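Long-range contact in NAD nucleotidase (Haemophilus influenzae, PDB 3ZTV), which degrades NAD to adenosine and nicotinamide riboside, hydrolysing both the pyrophosphate of dinucleotides and the phosphate of 5'-mononucleotides in the periplasm: residues A[32-43]-A[293-302]. Numbering follows the deposited sequence.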
loop_
_atom_site.group_PDB
_atom_site.type_symbol
_atom_site.label_atom_id
_atom_site.label_comp_id
_atom_site.label_asym_id
_atom_site.label_seq_id
_atom_site.Cartn_x
_atom_site.Cartn_y
_atom_site.Cartn_z
ATOM N N ILE A 32 35.927 -20.151 -13.103
ATOM C CA ILE A 32 35.305 -20.211 -14.417
ATOM C C ILE A 32 35.737 -21.482 -15.135
ATOM O O ILE A 32 36.713 -22.131 -14.748
ATOM C CB ILE A 32 35.708 -19.001 -15.293
ATOM C CG1 ILE A 32 37.227 -18.936 -15.467
ATOM C CG2 ILE A 32 35.160 -17.697 -14.695
ATOM C CD1 ILE A 32 37.694 -17.811 -16.367
ATOM N N ASN A 33 34.997 -21.847 -16.175
ATOM C CA ASN A 33 35.427 -22.915 -17.060
ATOM C C ASN A 33 36.054 -22.317 -18.310
ATOM O O ASN A 33 35.352 -21.789 -19.180
ATOM C CB ASN A 33 34.267 -23.838 -17.417
ATOM C CG ASN A 33 34.746 -25.199 -17.888
ATOM O OD1 ASN A 33 35.045 -25.389 -19.064
ATOM N ND2 ASN A 33 34.838 -26.150 -16.962
ATOM N N LEU A 34 37.377 -22.406 -18.386
ATOM C CA LEU A 34 38.147 -21.773 -19.444
ATOM C C LEU A 34 38.892 -22.842 -20.230
ATOM O O LEU A 34 39.650 -23.633 -19.659
ATOM C CB LEU A 34 39.136 -20.773 -18.842
ATOM C CG LEU A 34 40.020 -19.939 -19.771
ATOM C CD1 LEU A 34 39.162 -19.139 -20.739
ATOM C CD2 LEU A 34 40.921 -19.020 -18.965
ATOM N N ASN A 35 38.672 -22.869 -21.539
ATOM C CA ASN A 35 39.246 -23.916 -22.374
ATOM C C ASN A 35 39.010 -25.308 -21.780
ATOM O O ASN A 35 39.881 -26.172 -21.847
ATOM C CB ASN A 35 40.742 -23.680 -22.611
ATOM C CG ASN A 35 41.021 -22.406 -23.394
ATOM O OD1 ASN A 35 42.130 -21.873 -23.363
ATOM N ND2 ASN A 35 40.008 -21.906 -24.094
ATOM N N GLY A 36 37.839 -25.512 -21.184
ATOM C CA GLY A 36 37.430 -26.825 -20.710
ATOM C C GLY A 36 37.775 -27.187 -19.275
ATOM O O GLY A 36 37.296 -28.201 -18.759
ATOM N N GLN A 37 38.590 -26.367 -18.620
ATOM C CA GLN A 37 39.054 -26.677 -17.270
ATOM C C GLN A 37 38.604 -25.645 -16.243
ATOM O O GLN A 37 38.582 -24.446 -16.527
ATOM C CB GLN A 37 40.582 -26.768 -17.247
ATOM C CG GLN A 37 41.169 -27.657 -18.336
ATOM C CD GLN A 37 42.467 -28.311 -17.912
ATOM O OE1 GLN A 37 43.483 -27.643 -17.724
ATOM N NE2 GLN A 37 42.436 -29.629 -17.752
ATOM N N GLN A 38 38.257 -26.112 -15.048
ATOM C CA GLN A 38 37.948 -25.192 -13.959
ATOM C C GLN A 38 39.194 -24.408 -13.578
ATOM O O GLN A 38 40.263 -24.981 -13.343
ATOM C CB GLN A 38 37.378 -25.917 -12.741
ATOM C CG GLN A 38 37.190 -25.004 -11.539
ATOM C CD GLN A 38 35.977 -25.362 -10.706
ATOM O OE1 GLN A 38 36.101 -25.843 -9.577
ATOM N NE2 GLN A 38 34.791 -25.117 -11.256
ATOM N N THR A 39 39.044 -23.091 -13.521
ATOM C CA THR A 39 40.161 -22.174 -13.404
ATOM C C THR A 39 39.836 -21.107 -12.371
ATOM O O THR A 39 38.772 -20.473 -12.432
ATOM C CB THR A 39 40.448 -21.513 -14.770
ATOM O OG1 THR A 39 40.621 -22.532 -15.765
ATOM C CG2 THR A 39 41.688 -20.643 -14.715
ATOM N N LYS A 40 40.736 -20.917 -11.413
ATOM C CA LYS A 40 40.607 -19.833 -10.448
ATOM C C LYS A 40 41.171 -18.572 -11.069
ATOM O O LYS A 40 42.277 -18.579 -11.615
ATOM C CB LYS A 40 41.377 -20.145 -9.162
ATOM C CG LYS A 40 40.742 -21.179 -8.245
ATOM C CD LYS A 40 41.595 -21.388 -6.993
ATOM C CE LYS A 40 40.920 -22.327 -6.004
ATOM N NZ LYS A 40 41.760 -22.523 -4.787
ATOM N N VAL A 41 40.396 -17.491 -10.982
ATOM C CA VAL A 41 40.782 -16.188 -11.513
ATOM C C VAL A 41 40.371 -15.106 -10.518
ATOM O O VAL A 41 39.569 -15.365 -9.617
ATOM C CB VAL A 41 40.102 -15.906 -12.876
ATOM C CG1 VAL A 41 40.459 -16.995 -13.879
ATOM C CG2 VAL A 41 38.582 -15.780 -12.721
ATOM N N ASP A 42 40.939 -13.912 -10.668
ATOM C CA ASP A 42 40.512 -12.756 -9.889
ATOM C C ASP A 42 39.606 -11.866 -10.729
ATOM O O ASP A 42 39.882 -11.635 -11.915
ATOM C CB ASP A 42 41.717 -11.951 -9.406
ATOM C CG ASP A 42 42.537 -12.701 -8.372
ATOM O OD1 ASP A 42 41.931 -13.398 -7.533
ATOM O OD2 ASP A 42 43.780 -12.614 -8.421
ATOM N N ILE A 43 38.529 -11.377 -10.112
ATOM C CA ILE A 43 37.598 -10.455 -10.764
ATOM C C ILE A 43 37.324 -9.241 -9.895
ATOM O O ILE A 43 37.495 -9.268 -8.676
ATOM C CB ILE A 43 36.239 -11.120 -11.093
ATOM C CG1 ILE A 43 35.648 -11.824 -9.866
ATOM C CG2 ILE A 43 36.381 -12.096 -12.251
ATOM C CD1 ILE A 43 34.179 -12.219 -10.025
ATOM N N VAL A 293 32.322 -8.242 -17.608
ATOM C CA VAL A 293 32.946 -8.839 -16.430
ATOM C C VAL A 293 34.397 -8.372 -16.340
ATOM O O VAL A 293 35.187 -8.537 -17.281
ATOM C CB VAL A 293 32.887 -10.372 -16.468
ATOM C CG1 VAL A 293 33.666 -10.971 -15.302
ATOM C CG2 VAL A 293 31.453 -10.836 -16.422
ATOM N N LEU A 294 34.750 -7.780 -15.202
ATOM C CA LEU A 294 36.068 -7.208 -14.980
ATOM C C LEU A 294 36.982 -8.288 -14.424
ATOM O O LEU A 294 36.762 -8.770 -13.313
ATOM C CB LEU A 294 35.954 -6.046 -13.993
ATOM C CG LEU A 294 34.900 -4.992 -14.363
ATOM C CD1 LEU A 294 34.734 -3.994 -13.227
ATOM C CD2 LEU A 294 35.254 -4.288 -15.671
ATOM N N MET A 295 38.007 -8.665 -15.182
ATOM C CA MET A 295 38.835 -9.815 -14.825
ATOM C C MET A 295 40.325 -9.513 -14.941
ATOM O O MET A 295 40.753 -8.789 -15.842
ATOM C CB MET A 295 38.459 -11.006 -15.716
ATOM C CG MET A 295 39.068 -12.347 -15.306
ATOM S SD MET A 295 38.483 -13.711 -16.332
ATOM C CE MET A 295 36.761 -13.739 -15.839
ATOM N N SER A 296 41.107 -10.039 -14.002
ATOM C CA SER A 296 42.561 -9.986 -14.094
ATOM C C SER A 296 43.107 -11.066 -15.024
ATOM O O SER A 296 42.541 -12.152 -15.125
ATOM C CB SER A 296 43.171 -10.156 -12.707
ATOM O OG SER A 296 44.586 -10.229 -12.785
ATOM N N SER A 297 44.210 -10.755 -15.701
ATOM C CA SER A 297 44.900 -11.744 -16.521
ATOM C C SER A 297 45.973 -12.485 -15.732
ATOM O O SER A 297 46.615 -13.390 -16.265
ATOM C CB SER A 297 45.561 -11.071 -17.724
ATOM O OG SER A 297 46.642 -10.263 -17.303
ATOM N N HIS A 298 46.173 -12.109 -14.472
ATOM C CA HIS A 298 47.372 -12.536 -13.739
ATOM C C HIS A 298 47.227 -13.825 -12.936
ATOM O O HIS A 298 48.230 -14.495 -12.648
ATOM C CB HIS A 298 47.897 -11.391 -12.868
ATOM C CG HIS A 298 48.241 -10.164 -13.651
ATOM N ND1 HIS A 298 49.247 -10.143 -14.595
ATOM C CD2 HIS A 298 47.690 -8.927 -13.664
ATOM C CE1 HIS A 298 49.311 -8.941 -15.140
ATOM N NE2 HIS A 298 48.377 -8.185 -14.593
ATOM N N LYS A 299 46.001 -14.175 -12.566
ATOM C CA LYS A 299 45.741 -15.439 -11.887
ATOM C C LYS A 299 44.976 -16.357 -12.816
ATOM O O LYS A 299 43.821 -16.096 -13.161
ATOM C CB LYS A 299 44.960 -15.243 -10.579
ATOM C CG LYS A 299 44.622 -16.558 -9.856
ATOM C CD LYS A 299 43.737 -16.340 -8.634
ATOM C CE LYS A 299 44.514 -15.734 -7.479
ATOM N NZ LYS A 299 43.602 -15.366 -6.358
ATOM N N LEU A 300 45.629 -17.433 -13.232
ATOM C CA LEU A 300 44.986 -18.438 -14.059
ATOM C C LEU A 300 45.416 -19.797 -13.525
ATOM O O LEU A 300 46.366 -20.408 -14.031
ATOM C CB LEU A 300 45.400 -18.280 -15.524
ATOM C CG LEU A 300 45.028 -16.960 -16.216
ATOM C CD1 LEU A 300 45.795 -16.807 -17.520
ATOM C CD2 LEU A 300 43.521 -16.831 -16.453
ATOM N N GLN A 301 44.731 -20.261 -12.487
ATOM C CA GLN A 301 45.143 -21.474 -11.783
ATOM C C GLN A 301 44.211 -22.648 -12.050
ATOM O O GLN A 301 42.991 -22.505 -12.038
ATOM C CB GLN A 301 45.239 -21.214 -10.280
ATOM C CG GLN A 301 46.288 -20.187 -9.904
ATOM C CD GLN A 301 46.283 -19.867 -8.427
ATOM O OE1 GLN A 301 45.562 -20.490 -7.648
ATOM N NE2 GLN A 301 47.085 -18.886 -8.036
ATOM N N VAL A 302 44.801 -23.813 -12.306
ATOM C CA VAL A 302 44.042 -25.045 -12.464
ATOM C C VAL A 302 44.572 -26.094 -11.482
ATOM O O VAL A 302 45.728 -26.027 -11.057
ATOM C CB VAL A 302 44.114 -25.577 -13.910
ATOM C CG1 VAL A 302 43.594 -24.523 -14.891
ATOM C CG2 VAL A 302 45.539 -25.981 -14.260
HETATM O O HOH W 1 42.886 -13.605 -12.792
HETATM O O HOH W 2 45.274 -11.204 -10.172
HETATM O O HOH W 3 45.386 -12.456 -6.205
#
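D42 and K299 form a salt bridge between a beta hairpin, strands 28-34 and 37-43, and the chain leaving strand 284-295. The hairpin belongs to the calcineurin-like phosphoesterase region; the contact lies away from the zinc and adenosine sites. The K299 chain crosses D42 at about a right angle. Its bend at chi3 (-74°) carries NZ to the syn side of D42 OD1, at 2.8 Å. E29 is a second acidic partner of NZ, so the ammonium probably stays charged. D42 OD2 accepts from two waters, one of which also bonds S296 OG.

Backbone bonds join the two segments at two places. K40 and Q301 form an antiparallel hydrogen-bonded pair, with K40 N 2.8 Å from Q301 O. S296 N donates to D42 O at 2.9 Å. Between them, a water accepts from D42 N and donates to S296 O and K299 O.

The apolar side is buried. M295 bends at its end and lays CE against V41 CG2 and I43 CG2, while SD meets I32 CD1 tip to tip. L300, which also touches helix 314-325, places CD2 4.0 Å from V41 CG1 and 4.2 Å from L34 CD2.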